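Local atomic coordinates of dUTPase (Streptococcus mutans, PDB entry 3H6X), a protein that probably hydrolyses dUTP to dUMP and diphosphate, acting as a trimeric enzyme of the dUTPase family. Residues Ile45-Thr50 / Phe100-Asn105; Lys53-Val58 / Asp88-Pro93; Val61-Asp66 / Val123-Leu128; Lys74-Ile79 / Gln109-Glu114. One frame throughout, in Å; residues are numbered along the deposited sequence.

Interaction 1: residues Ile45-Thr50 / Phe100-Asn105; sequences IVLVPT and FAQMKN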
loop_
_atom_site.group_PDB
_atom_site.type_symbol
_atom_site.label_atom_id
_atom_site.label_comp_id
_atom_site.label_asym_id
_atom_site.label_seq_id
_atom_site.Cartn_x
_atom_site.Cartn_y
_atom_site.Cartn_z
ATOM N N ILE B 45 -2.780 14.585 -12.201
ATOM C CA ILE B 45 -2.810 13.124 -12.136
ATOM C C ILE B 45 -2.936 12.579 -13.559
ATOM O O ILE B 45 -3.836 12.990 -14.305
ATOM C CB ILE B 45 -4.000 12.613 -11.326
ATOM C CG1 ILE B 45 -3.925 13.083 -9.868
ATOM C CG2 ILE B 45 -4.041 11.068 -11.370
ATOM C CD1 ILE B 45 -5.185 12.823 -9.087
ATOM N N VAL B 46 -2.034 11.673 -13.930
ATOM C CA VAL B 46 -2.015 11.077 -15.273
ATOM C C VAL B 46 -1.893 9.565 -15.175
ATOM O O VAL B 46 -1.120 9.049 -14.369
ATOM C CB VAL B 46 -0.827 11.608 -16.110
ATOM C CG1 VAL B 46 -0.641 10.812 -17.414
ATOM C CG2 VAL B 46 -1.029 13.098 -16.407
ATOM N N LEU B 47 -2.683 8.873 -15.990
ATOM C CA LEU B 47 -2.589 7.422 -16.101
ATOM C C LEU B 47 -1.440 7.091 -17.052
ATOM O O LEU B 47 -1.515 7.377 -18.254
ATOM C CB LEU B 47 -3.912 6.860 -16.623
ATOM C CG LEU B 47 -5.072 6.899 -15.624
ATOM C CD1 LEU B 47 -6.395 6.608 -16.312
ATOM C CD2 LEU B 47 -4.867 5.922 -14.484
ATOM N N VAL B 48 -0.367 6.510 -16.518
ATOM C CA VAL B 48 0.824 6.256 -17.320
ATOM C C VAL B 48 0.743 4.811 -17.851
ATOM O O VAL B 48 0.665 3.873 -17.061
ATOM C CB VAL B 48 2.075 6.445 -16.456
ATOM C CG1 VAL B 48 3.367 6.161 -17.253
ATOM C CG2 VAL B 48 2.080 7.869 -15.869
ATOM N N PRO B 49 0.781 4.635 -19.180
ATOM C CA PRO B 49 0.736 3.286 -19.751
ATOM C C PRO B 49 2.012 2.511 -19.518
ATOM O O PRO B 49 3.097 3.044 -19.542
ATOM C CB PRO B 49 0.583 3.552 -21.257
ATOM C CG PRO B 49 1.280 4.864 -21.463
ATOM C CD PRO B 49 0.986 5.666 -20.218
ATOM N N THR B 50 1.842 1.206 -19.348
ATOM C CA THR B 50 2.895 0.328 -18.964
ATOM C C THR B 50 3.143 -0.674 -20.123
ATOM O O THR B 50 4.180 -1.336 -20.202
ATOM C CB THR B 50 2.300 -0.273 -17.701
ATOM O OG1 THR B 50 2.965 0.164 -16.509
ATOM C CG2 THR B 50 1.924 -1.661 -17.818
ATOM N N PHE B 100 -2.172 0.476 -16.180
ATOM C CA PHE B 100 -1.739 1.868 -16.066
ATOM C C PHE B 100 -1.351 2.166 -14.626
ATOM O O PHE B 100 -1.959 1.623 -13.692
ATOM C CB PHE B 100 -2.867 2.825 -16.456
ATOM C CG PHE B 100 -3.186 2.837 -17.922
ATOM C CD1 PHE B 100 -3.997 1.857 -18.470
ATOM C CD2 PHE B 100 -2.701 3.850 -18.748
ATOM C CE1 PHE B 100 -4.302 1.866 -19.833
ATOM C CE2 PHE B 100 -3.017 3.879 -20.089
ATOM C CZ PHE B 100 -3.806 2.877 -20.638
ATOM N N ALA B 101 -0.361 3.039 -14.459
ATOM C CA ALA B 101 0.013 3.561 -13.140
ATOM C C ALA B 101 -0.519 4.990 -12.989
ATOM O O ALA B 101 -0.192 5.868 -13.783
ATOM C CB ALA B 101 1.530 3.543 -12.995
ATOM N N GLN B 102 -1.367 5.215 -11.997
ATOM C CA GLN B 102 -1.962 6.536 -11.781
ATOM C C GLN B 102 -1.013 7.417 -10.963
ATOM O O GLN B 102 -0.952 7.299 -9.737
ATOM C CB GLN B 102 -3.300 6.361 -11.055
ATOM C CG GLN B 102 -4.229 7.570 -11.126
ATOM C CD GLN B 102 -5.518 7.352 -10.350
ATOM O OE1 GLN B 102 -6.030 6.233 -10.255
ATOM N NE2 GLN B 102 -6.043 8.431 -9.776
HETATM N N MSE B 103 -0.264 8.276 -11.653
HETATM C CA MSE B 103 0.829 9.024 -11.015
HETATM C C MSE B 103 0.445 10.495 -10.872
HETATM O O MSE B 103 -0.129 11.086 -11.797
HETATM C CB MSE B 103 2.097 8.924 -11.848
HETATM C CG MSE B 103 2.504 7.515 -12.223
HETATM SE SE MSE B 103 2.920 6.460 -10.637
HETATM C CE MSE B 103 4.373 7.549 -9.920
ATOM N N LYS B 104 0.756 11.069 -9.712
ATOM C CA LYS B 104 0.545 12.495 -9.477
ATOM C C LYS B 104 1.881 13.215 -9.382
ATOM O O LYS B 104 2.808 12.749 -8.727
ATOM C CB LYS B 104 -0.254 12.741 -8.190
ATOM C CG LYS B 104 -0.469 14.242 -7.939
ATOM C CD LYS B 104 -1.455 14.507 -6.816
ATOM C CE LYS B 104 -1.496 15.995 -6.492
ATOM N NZ LYS B 104 -2.551 16.290 -5.469
ATOM N N ASN B 105 1.974 14.368 -10.043
ATOM C CA ASN B 105 3.158 15.209 -9.955
ATOM C C ASN B 105 2.966 16.203 -8.807
ATOM O O ASN B 105 2.141 17.116 -8.901
ATOM C CB ASN B 105 3.329 15.940 -11.285
ATOM C CG ASN B 105 4.506 16.906 -11.299
ATOM O OD1 ASN B 105 5.212 17.080 -10.304
ATOM N ND2 ASN B 105 4.732 17.530 -12.451
#
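F100 and P49 begin an antiparallel ladder of the dUTPase jelly-roll barrel, in which strand 100-105 runs beside strand 45-49. F100 CG lies anti to the carbonyl carbon (chi1 -71°); in the ring beyond it, CE2 is 3.8 Å from P49 CB, and L47 O lies at the ring edge. A101 forms a hydrogen-bonded pair with V48, V48 N reaching A101 O at 2.8 Å. Q102 lies on the same side of the sheet as F100, where its CG touches both I45 CG2 (3.5 Å) and L47 CD2 (3.8 Å); R72 of the second subunit packs on L47 and Q102. M103, a selenomethionine, makes the second hydrogen-bonded pair, with V46. V46 N meets M103 O at 2.9 Å. On the side shared with V48, M103 CG packs 3.7 Å from V48 CG2, beyond which the bent chain turns away; the residue also packs on L76 and L78. K104 extends past I45 after its CB approaches I45 CG1 to 4.1 Å.

Interaction 2: residues Lys53-Val58 / Asp88-Pro93; sequences KAYMQV and DYYNNP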
loop_
_atom_site.group_PDB
_atom_site.type_symbol
_atom_site.label_atom_id
_atom_site.label_comp_id
_atom_site.label_asym_id
_atom_site.label_seq_id
_atom_site.Cartn_x
_atom_site.Cartn_y
_atom_site.Cartn_z
ATOM N N LYS B 53 -0.066 -6.513 -19.838
ATOM C CA LYS B 53 -1.189 -7.072 -19.091
ATOM C C LYS B 53 -0.643 -8.238 -18.280
ATOM O O LYS B 53 0.465 -8.706 -18.537
ATOM C CB LYS B 53 -2.280 -7.558 -20.049
ATOM C CG LYS B 53 -1.746 -8.472 -21.160
ATOM C CD LYS B 53 -2.836 -8.779 -22.214
ATOM C CE LYS B 53 -2.275 -9.675 -23.322
ATOM N NZ LYS B 53 -3.267 -9.833 -24.468
ATOM N N ALA B 54 -1.394 -8.690 -17.277
ATOM C CA ALA B 54 -0.881 -9.747 -16.397
ATOM C C ALA B 54 -1.917 -10.835 -16.202
ATOM O O ALA B 54 -3.053 -10.542 -15.939
ATOM C CB ALA B 54 -0.478 -9.172 -15.036
ATOM N N TYR B 55 -1.492 -12.086 -16.322
ATOM C CA TYR B 55 -2.362 -13.232 -16.062
ATOM C C TYR B 55 -1.882 -13.887 -14.773
ATOM O O TYR B 55 -0.721 -13.713 -14.386
ATOM C CB TYR B 55 -2.324 -14.228 -17.243
ATOM C CG TYR B 55 -0.957 -14.788 -17.529
ATOM C CD1 TYR B 55 -0.537 -15.987 -16.949
ATOM C CD2 TYR B 55 -0.081 -14.119 -18.387
ATOM C CE1 TYR B 55 0.719 -16.512 -17.217
ATOM C CE2 TYR B 55 1.193 -14.623 -18.655
ATOM C CZ TYR B 55 1.580 -15.819 -18.067
ATOM O OH TYR B 55 2.852 -16.314 -18.327
HETATM N N MSE B 56 -2.778 -14.590 -14.085
HETATM C CA MSE B 56 -2.406 -15.252 -12.835
HETATM C C MSE B 56 -3.429 -16.341 -12.537
HETATM O O MSE B 56 -4.373 -16.545 -13.316
HETATM C CB MSE B 56 -2.372 -14.222 -11.696
HETATM C CG MSE B 56 -3.712 -13.515 -11.551
HETATM SE SE MSE B 56 -3.577 -11.761 -10.686
HETATM C CE MSE B 56 -1.659 -11.520 -10.816
ATOM N N GLN B 57 -3.247 -17.045 -11.428
ATOM C CA GLN B 57 -4.160 -18.145 -11.116
ATOM C C GLN B 57 -5.343 -17.650 -10.326
ATOM O O GLN B 57 -5.339 -16.523 -9.834
ATOM C CB GLN B 57 -3.427 -19.229 -10.328
ATOM C CG GLN B 57 -2.187 -19.698 -11.066
ATOM C CD GLN B 57 -1.715 -21.036 -10.618
ATOM O OE1 GLN B 57 -2.417 -22.035 -10.795
ATOM N NE2 GLN B 57 -0.492 -21.086 -10.066
ATOM N N VAL B 58 -6.363 -18.483 -10.179
ATOM C CA VAL B 58 -7.465 -18.113 -9.301
ATOM C C VAL B 58 -6.881 -18.015 -7.880
ATOM O O VAL B 58 -6.020 -18.806 -7.470
ATOM C CB VAL B 58 -8.625 -19.130 -9.299
ATOM C CG1 VAL B 58 -9.127 -19.363 -10.669
ATOM C CG2 VAL B 58 -8.216 -20.395 -8.798
ATOM N N ASP B 88 -9.003 -11.204 -13.439
ATOM C CA ASP B 88 -9.902 -11.136 -14.586
ATOM C C ASP B 88 -9.803 -9.834 -15.367
ATOM O O ASP B 88 -10.575 -9.611 -16.276
ATOM C CB ASP B 88 -11.357 -11.493 -14.214
ATOM C CG ASP B 88 -11.851 -10.765 -12.970
ATOM O OD1 ASP B 88 -11.179 -9.833 -12.486
ATOM O OD2 ASP B 88 -12.941 -11.139 -12.478
ATOM N N TYR B 89 -8.855 -8.977 -15.002
ATOM C CA TYR B 89 -8.635 -7.747 -15.758
ATOM C C TYR B 89 -7.975 -8.111 -17.095
ATOM O O TYR B 89 -8.297 -7.552 -18.139
ATOM C CB TYR B 89 -7.768 -6.798 -14.920
ATOM C CG TYR B 89 -7.580 -5.408 -15.502
ATOM C CD1 TYR B 89 -8.664 -4.568 -15.740
ATOM C CD2 TYR B 89 -6.310 -4.931 -15.751
ATOM C CE1 TYR B 89 -8.463 -3.272 -16.265
ATOM C CE2 TYR B 89 -6.096 -3.674 -16.271
ATOM C CZ TYR B 89 -7.164 -2.854 -16.522
ATOM O OH TYR B 89 -6.905 -1.595 -17.032
ATOM N N TYR B 90 -7.076 -9.095 -17.050
ATOM C CA TYR B 90 -6.384 -9.640 -18.224
ATOM C C TYR B 90 -7.326 -9.927 -19.380
ATOM O O TYR B 90 -8.312 -10.645 -19.217
ATOM C CB TYR B 90 -5.690 -10.933 -17.789
ATOM C CG TYR B 90 -4.953 -11.722 -18.843
ATOM C CD1 TYR B 90 -3.744 -11.264 -19.371
ATOM C CD2 TYR B 90 -5.440 -12.963 -19.270
ATOM C CE1 TYR B 90 -3.049 -12.023 -20.322
ATOM C CE2 TYR B 90 -4.749 -13.718 -20.203
ATOM C CZ TYR B 90 -3.563 -13.250 -20.730
ATOM O OH TYR B 90 -2.875 -14.018 -21.657
ATOM N N ASN B 91 -6.997 -9.375 -20.546
ATOM C CA ASN B 91 -7.754 -9.631 -21.773
ATOM C C ASN B 91 -9.220 -9.183 -21.754
ATOM O O ASN B 91 -10.028 -9.684 -22.546
ATOM C CB ASN B 91 -7.649 -11.105 -22.181
ATOM C CG ASN B 91 -6.362 -11.418 -22.910
ATOM O OD1 ASN B 91 -5.667 -10.515 -23.379
ATOM N ND2 ASN B 91 -6.040 -12.716 -23.030
ATOM N N ASN B 92 -9.564 -8.235 -20.884
ATOM C CA ASN B 92 -10.928 -7.696 -20.882
ATOM C C ASN B 92 -11.209 -7.006 -22.226
ATOM O O ASN B 92 -10.275 -6.592 -22.915
ATOM C CB ASN B 92 -11.186 -6.780 -19.668
ATOM C CG ASN B 92 -10.492 -5.421 -19.786
ATOM O OD1 ASN B 92 -9.560 -5.098 -19.031
ATOM N ND2 ASN B 92 -10.952 -4.618 -20.730
ATOM N N PRO B 93 -12.491 -6.936 -22.626
ATOM C CA PRO B 93 -12.825 -6.424 -23.960
ATOM C C PRO B 93 -12.619 -4.924 -24.120
ATOM O O PRO B 93 -12.664 -4.458 -25.265
ATOM C CB PRO B 93 -14.322 -6.735 -24.108
ATOM C CG PRO B 93 -14.751 -7.454 -22.885
ATOM C CD PRO B 93 -13.682 -7.316 -21.845
HETATM O O HOH W 1 -5.089 -8.916 -14.898
#
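The tip of K53 and the side chain of N91 are joined by a hydrogen bond, K53 NZ to N91 OD1 at 2.7 Å, with the ammonium nitrogen in the carbonyl plane. E96 gives K53 NZ a second partner through a salt bridge, so this amine is gripped by both a charge and an amide. Beyond CG the lysine chain is extended, and its CD passes 3.8 Å from Y90 CE1. Aromatic packing centres on Y90. Y55 CB sits over the middle of one face of this ring, 3.6 Å from the centroid and 3° off the normal, while CG of the neighbouring N91 covers the opposite face. Y90 and N91 are the central residues of a type II beta turn from Y89 to N92, closed by N92 N to Y89 O. The segment forms the end of a sequence resembling the third conserved motif of trimeric dUTPases, whose hairpin in relatives receives the deoxyuridine; the facing strand 52-55 pairs with strand 6-9. E8 of that strand is hydrogen-bonded to Y90 OH, and Y55 OH is hydrogen-bonded to D131 of the third subunit. A water lies 2.8 Å from A54 O, to which it can donate, and accepts weakly from Y90 N.

Interaction 3: residues Val61-Asp66 / Val123-Leu128; sequences VLYLFD and VFMPFL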
loop_
_atom_site.group_PDB
_atom_site.type_symbol
_atom_site.label_atom_id
_atom_site.label_comp_id
_atom_site.label_asym_id
_atom_site.label_seq_id
_atom_site.Cartn_x
_atom_site.Cartn_y
_atom_site.Cartn_z
ATOM N N VAL B 61 -3.528 -12.212 -6.770
ATOM C CA VAL B 61 -3.661 -10.806 -7.119
ATOM C C VAL B 61 -2.280 -10.244 -7.430
ATOM O O VAL B 61 -1.271 -10.731 -6.919
ATOM C CB VAL B 61 -4.334 -10.021 -5.961
ATOM C CG1 VAL B 61 -3.479 -10.101 -4.708
ATOM C CG2 VAL B 61 -4.608 -8.579 -6.367
ATOM N N LEU B 62 -2.249 -9.196 -8.253
ATOM C CA LEU B 62 -1.018 -8.481 -8.553
ATOM C C LEU B 62 -1.148 -7.091 -7.954
ATOM O O LEU B 62 -2.082 -6.361 -8.291
ATOM C CB LEU B 62 -0.836 -8.345 -10.072
ATOM C CG LEU B 62 0.324 -7.421 -10.512
ATOM C CD1 LEU B 62 1.671 -7.954 -10.087
ATOM C CD2 LEU B 62 0.294 -7.235 -12.024
ATOM N N TYR B 63 -0.237 -6.718 -7.064
ATOM C CA TYR B 63 -0.251 -5.376 -6.488
ATOM C C TYR B 63 0.811 -4.546 -7.169
ATOM O O TYR B 63 1.904 -5.049 -7.453
ATOM C CB TYR B 63 0.112 -5.427 -5.008
ATOM C CG TYR B 63 -0.953 -6.027 -4.132
ATOM C CD1 TYR B 63 -2.268 -5.584 -4.215
ATOM C CD2 TYR B 63 -0.651 -7.023 -3.222
ATOM C CE1 TYR B 63 -3.259 -6.138 -3.410
ATOM C CE2 TYR B 63 -1.638 -7.582 -2.419
ATOM C CZ TYR B 63 -2.934 -7.124 -2.523
ATOM O OH TYR B 63 -3.924 -7.657 -1.726
ATOM N N LEU B 64 0.490 -3.282 -7.437
ATOM C CA LEU B 64 1.485 -2.347 -7.978
ATOM C C LEU B 64 1.864 -1.374 -6.886
ATOM O O LEU B 64 0.995 -0.724 -6.313
ATOM C CB LEU B 64 0.878 -1.545 -9.125
ATOM C CG LEU B 64 0.288 -2.343 -10.283
ATOM C CD1 LEU B 64 -0.220 -1.378 -11.351
ATOM C CD2 LEU B 64 1.341 -3.303 -10.835
ATOM N N PHE B 65 3.156 -1.303 -6.578
ATOM C CA PHE B 65 3.654 -0.370 -5.573
ATOM C C PHE B 65 4.527 0.678 -6.214
ATOM O O PHE B 65 5.171 0.448 -7.242
ATOM C CB PHE B 65 4.481 -1.095 -4.492
ATOM C CG PHE B 65 3.719 -2.159 -3.761
ATOM C CD1 PHE B 65 2.757 -1.823 -2.820
ATOM C CD2 PHE B 65 3.968 -3.495 -4.016
ATOM C CE1 PHE B 65 2.047 -2.819 -2.146
ATOM C CE2 PHE B 65 3.270 -4.486 -3.354
ATOM C CZ PHE B 65 2.316 -4.146 -2.405
ATOM N N ASP B 66 4.562 1.843 -5.584
ATOM C CA ASP B 66 5.442 2.908 -6.017
ATOM C C ASP B 66 6.890 2.421 -5.927
ATOM O O ASP B 66 7.223 1.550 -5.123
ATOM C CB ASP B 66 5.299 4.087 -5.045
ATOM C CG ASP B 66 5.142 5.408 -5.751
ATOM O OD1 ASP B 66 5.540 5.516 -6.939
ATOM O OD2 ASP B 66 4.578 6.326 -5.135
ATOM N N VAL B 123 3.997 -7.062 -7.531
ATOM C CA VAL B 123 4.210 -8.259 -6.722
ATOM C C VAL B 123 2.970 -9.154 -6.801
ATOM O O VAL B 123 1.857 -8.691 -6.576
ATOM C CB VAL B 123 4.480 -7.901 -5.243
ATOM C CG1 VAL B 123 4.780 -9.172 -4.440
ATOM C CG2 VAL B 123 5.636 -6.892 -5.125
ATOM N N PHE B 124 3.163 -10.430 -7.125
ATOM C CA PHE B 124 2.063 -11.394 -7.173
ATOM C C PHE B 124 1.915 -12.076 -5.822
ATOM O O PHE B 124 2.923 -12.513 -5.250
ATOM C CB PHE B 124 2.377 -12.482 -8.204
ATOM C CG PHE B 124 2.357 -12.006 -9.642
ATOM C CD1 PHE B 124 1.192 -12.097 -10.399
ATOM C CD2 PHE B 124 3.498 -11.497 -10.233
ATOM C CE1 PHE B 124 1.174 -11.693 -11.710
ATOM C CE2 PHE B 124 3.494 -11.098 -11.558
ATOM C CZ PHE B 124 2.329 -11.186 -12.300
HETATM N N MSE B 125 0.680 -12.193 -5.328
HETATM C CA MSE B 125 0.453 -12.739 -3.981
HETATM C C MSE B 125 -0.872 -13.503 -3.949
HETATM O O MSE B 125 -1.735 -13.266 -4.783
HETATM C CB MSE B 125 0.419 -11.616 -2.934
HETATM C CG MSE B 125 1.707 -10.811 -2.870
HETATM SE SE MSE B 125 1.575 -9.493 -1.455
HETATM C CE MSE B 125 2.117 -10.519 0.021
ATOM N N PRO B 126 -1.031 -14.403 -2.966
ATOM C CA PRO B 126 -2.313 -15.100 -2.769
ATOM C C PRO B 126 -3.289 -14.227 -1.981
ATOM O O PRO B 126 -2.880 -13.389 -1.162
ATOM C CB PRO B 126 -1.922 -16.304 -1.900
ATOM C CG PRO B 126 -0.767 -15.781 -1.083
ATOM C CD PRO B 126 0.008 -14.877 -2.028
ATOM N N PHE B 127 -4.575 -14.414 -2.229
ATOM C CA PHE B 127 -5.605 -13.803 -1.383
ATOM C C PHE B 127 -6.646 -14.848 -0.988
ATOM O O PHE B 127 -6.697 -15.932 -1.568
ATOM C CB PHE B 127 -6.274 -12.604 -2.063
ATOM C CG PHE B 127 -7.188 -12.965 -3.202
ATOM C CD1 PHE B 127 -6.712 -12.978 -4.501
ATOM C CD2 PHE B 127 -8.533 -13.256 -2.978
ATOM C CE1 PHE B 127 -7.533 -13.283 -5.559
ATOM C CE2 PHE B 127 -9.382 -13.566 -4.052
ATOM C CZ PHE B 127 -8.864 -13.579 -5.348
ATOM N N LEU B 128 -7.498 -14.496 -0.025
ATOM C CA LEU B 128 -8.395 -15.445 0.616
ATOM C C LEU B 128 -9.848 -14.962 0.527
ATOM O O LEU B 128 -10.114 -13.761 0.474
ATOM C CB LEU B 128 -8.009 -15.598 2.096
ATOM C CG LEU B 128 -6.581 -16.080 2.369
ATOM C CD1 LEU B 128 -6.176 -15.876 3.852
ATOM C CD2 LEU B 128 -6.439 -17.548 1.956
#
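V61 pairs with M125 and Y63 with V123 as antiparallel hydrogen-bonded pairs, the segment axes inclined at 139°, in the sheet of the jelly-roll barrel that places strand 118-126 beside strand 60-66. V61 N to M125 O (2.9 Å) and V123 N to Y63 O (2.9 Å) are two of the four backbone bonds. Between these rungs, F124 CA lies 3.4 Å from V61 O in a CA-H...O contact. On the face of V61, Y63, V123 and M125, the selenomethionine SE of M125 lies 3.8 Å from Y63 CD2, in the plane of the ring and at its edge, a Met-aromatic contact between side chains that cross at about a right angle. V61 CG1, placed between the backbone N and carbonyl carbon (chi1 61°), rests over one face of the same Y63 ring, offset toward its rim. F65 presents its ring edge to V123, CE2 meeting V123 CG2 at 3.8 Å. This face is part of the trimer interface: Y63 meets the F65 ring of the second subunit, and M125 packs on M125 of that subunit. On the other face, L62 CD1 stands over the centre of the F124 ring, 3.8 Å from the centroid.

Interaction 4: residues Lys74-Ile79 / Gln109-Glu114; sequences KGLVLI and QTVVLE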
loop_
_atom_site.group_PDB
_atom_site.type_symbol
_atom_site.label_atom_id
_atom_site.label_comp_id
_atom_site.label_asym_id
_atom_site.label_seq_id
_atom_site.Cartn_x
_atom_site.Cartn_y
_atom_site.Cartn_z
ATOM N N LYS B 74 11.892 12.022 -8.217
ATOM C CA LYS B 74 11.156 12.504 -9.383
ATOM C C LYS B 74 9.991 13.420 -9.043
ATOM O O LYS B 74 9.444 14.083 -9.926
ATOM C CB LYS B 74 10.619 11.338 -10.209
ATOM C CG LYS B 74 11.655 10.420 -10.798
ATOM C CD LYS B 74 10.973 9.411 -11.696
ATOM C CE LYS B 74 11.866 8.978 -12.853
ATOM N NZ LYS B 74 12.914 8.043 -12.402
ATOM N N GLY B 75 9.595 13.448 -7.778
ATOM C CA GLY B 75 8.472 14.271 -7.370
ATOM C C GLY B 75 7.135 13.667 -7.755
ATOM O O GLY B 75 6.129 14.371 -7.808
ATOM N N LEU B 76 7.122 12.352 -7.988
ATOM C CA LEU B 76 5.899 11.651 -8.411
ATOM C C LEU B 76 5.486 10.631 -7.364
ATOM O O LEU B 76 6.347 10.010 -6.730
ATOM C CB LEU B 76 6.138 10.883 -9.711
ATOM C CG LEU B 76 6.619 11.665 -10.939
ATOM C CD1 LEU B 76 6.784 10.703 -12.101
ATOM C CD2 LEU B 76 5.627 12.792 -11.282
ATOM N N VAL B 77 4.178 10.450 -7.198
ATOM C CA VAL B 77 3.646 9.394 -6.335
ATOM C C VAL B 77 2.534 8.622 -7.032
ATOM O O VAL B 77 1.815 9.166 -7.862
ATOM C CB VAL B 77 3.101 9.936 -4.990
ATOM C CG1 VAL B 77 4.233 10.553 -4.153
ATOM C CG2 VAL B 77 1.970 10.933 -5.217
ATOM N N LEU B 78 2.401 7.346 -6.674
ATOM C CA LEU B 78 1.265 6.532 -7.108
ATOM C C LEU B 78 0.063 6.983 -6.262
ATOM O O LEU B 78 0.005 6.690 -5.061
ATOM C CB LEU B 78 1.594 5.056 -6.869
ATOM C CG LEU B 78 0.555 4.049 -7.375
ATOM C CD1 LEU B 78 0.418 4.119 -8.881
ATOM C CD2 LEU B 78 0.948 2.649 -6.980
ATOM N N ILE B 79 -0.864 7.716 -6.880
ATOM C CA ILE B 79 -1.817 8.513 -6.119
ATOM C C ILE B 79 -2.868 7.677 -5.396
ATOM O O ILE B 79 -3.399 8.118 -4.370
ATOM C CB ILE B 79 -2.450 9.634 -6.978
ATOM C CG1 ILE B 79 -3.102 10.719 -6.092
ATOM C CG2 ILE B 79 -3.428 9.030 -7.995
ATOM C CD1 ILE B 79 -2.163 11.391 -5.081
ATOM N N GLN B 109 6.691 21.945 -11.520
ATOM C CA GLN B 109 7.182 21.902 -12.899
ATOM C C GLN B 109 6.722 20.617 -13.563
ATOM O O GLN B 109 6.635 19.580 -12.906
ATOM C CB GLN B 109 8.699 21.914 -12.931
ATOM C CG GLN B 109 9.332 23.067 -12.197
ATOM C CD GLN B 109 9.620 24.251 -13.106
ATOM O OE1 GLN B 109 10.006 24.086 -14.262
ATOM N NE2 GLN B 109 9.452 25.453 -12.578
ATOM N N THR B 110 6.466 20.680 -14.863
ATOM C CA THR B 110 6.089 19.485 -15.612
ATOM C C THR B 110 7.176 18.430 -15.484
ATOM O O THR B 110 8.369 18.744 -15.571
ATOM C CB THR B 110 5.846 19.824 -17.092
ATOM O OG1 THR B 110 4.677 20.644 -17.175
ATOM C CG2 THR B 110 5.635 18.560 -17.921
ATOM N N VAL B 111 6.766 17.185 -15.239
ATOM C CA VAL B 111 7.703 16.062 -15.194
ATOM C C VAL B 111 7.446 15.184 -16.411
ATOM O O VAL B 111 6.298 14.921 -16.752
ATOM C CB VAL B 111 7.544 15.234 -13.897
ATOM C CG1 VAL B 111 8.402 13.979 -13.968
ATOM C CG2 VAL B 111 7.926 16.078 -12.677
ATOM N N VAL B 112 8.521 14.768 -17.069
ATOM C CA VAL B 112 8.414 13.892 -18.232
ATOM C C VAL B 112 8.974 12.521 -17.909
ATOM O O VAL B 112 10.112 12.407 -17.446
ATOM C CB VAL B 112 9.198 14.440 -19.433
ATOM C CG1 VAL B 112 9.137 13.464 -20.587
ATOM C CG2 VAL B 112 8.627 15.787 -19.850
ATOM N N LEU B 113 8.155 11.495 -18.130
ATOM C CA LEU B 113 8.607 10.116 -18.036
ATOM C C LEU B 113 8.929 9.647 -19.448
ATOM O O LEU B 113 8.057 9.691 -20.322
ATOM C CB LEU B 113 7.503 9.247 -17.435
ATOM C CG LEU B 113 7.266 9.447 -15.934
ATOM C CD1 LEU B 113 6.004 8.712 -15.455
ATOM C CD2 LEU B 113 8.472 8.961 -15.145
ATOM N N GLU B 114 10.179 9.250 -19.680
ATOM C CA GLU B 114 10.587 8.708 -20.976
ATOM C C GLU B 114 10.171 7.245 -21.115
ATOM O O GLU B 114 10.079 6.517 -20.118
ATOM C CB GLU B 114 12.099 8.817 -21.139
ATOM C CG GLU B 114 12.645 10.230 -20.941
ATOM C CD GLU B 114 12.151 11.209 -22.001
ATOM O OE1 GLU B 114 11.690 10.772 -23.083
ATOM O OE2 GLU B 114 12.229 12.433 -21.753
#
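K74 and V111 meet where helix 69-74 ends and the chain enters strand 76-78, and the contact joins two separate sheets of the jelly-roll: strand 76-78 pairs with strand 100-105, whereas strand 111-113 pairs with strand 38-40. The two segments meet by packing, without a backbone ladder between them. K74 contributes at two points. Its backbone O lies 3.7 Å from V111 CG2, and its side chain, turned at chi3 (149°), brings the aliphatic CE to 4.1 Å from L113 CD2, crossing that leucine at about a right angle. G75 then turns the chain out of the helix with a positive phi of 77°. L76 follows and carries most of the apolar packing, its two methyls serving different partners. The L76 and V111 side chains slide past each other in opposite directions, L76 CD2 coming 4.0 Å from V111 CG1. Around this pair, N105 of strand 100-105 touches V111, and V48 of strand 45-49 touches L113. The other methyl of L76 belongs to a second meeting, in which the L76 and L113 side chains reach toward each other tip to tip, with L76 CD1 3.9 Å from L113 CD2.

In the fold
From the N terminus, the first halves of the four contacts come in order, 45-50, 53-58, 61-66 and 74-79, before their partners begin. Segment 88-93 closes the loop of interaction 2, which is nested inside the one that 100-105 closes in interaction 1. Next, 109-114 closes interaction 4, itself nested inside the loop ended by 123-128 in interaction 3. Interactions 1 and 2 each cross interactions 3 and 4. Strands 100-105 and 76-78 are sheet neighbours linking interactions 1 and 4, D66 ties interaction 3 to L78 of interaction 4, and A54 of interaction 2 packs against L62 of interaction 3. Interactions 2 and 4 do not touch.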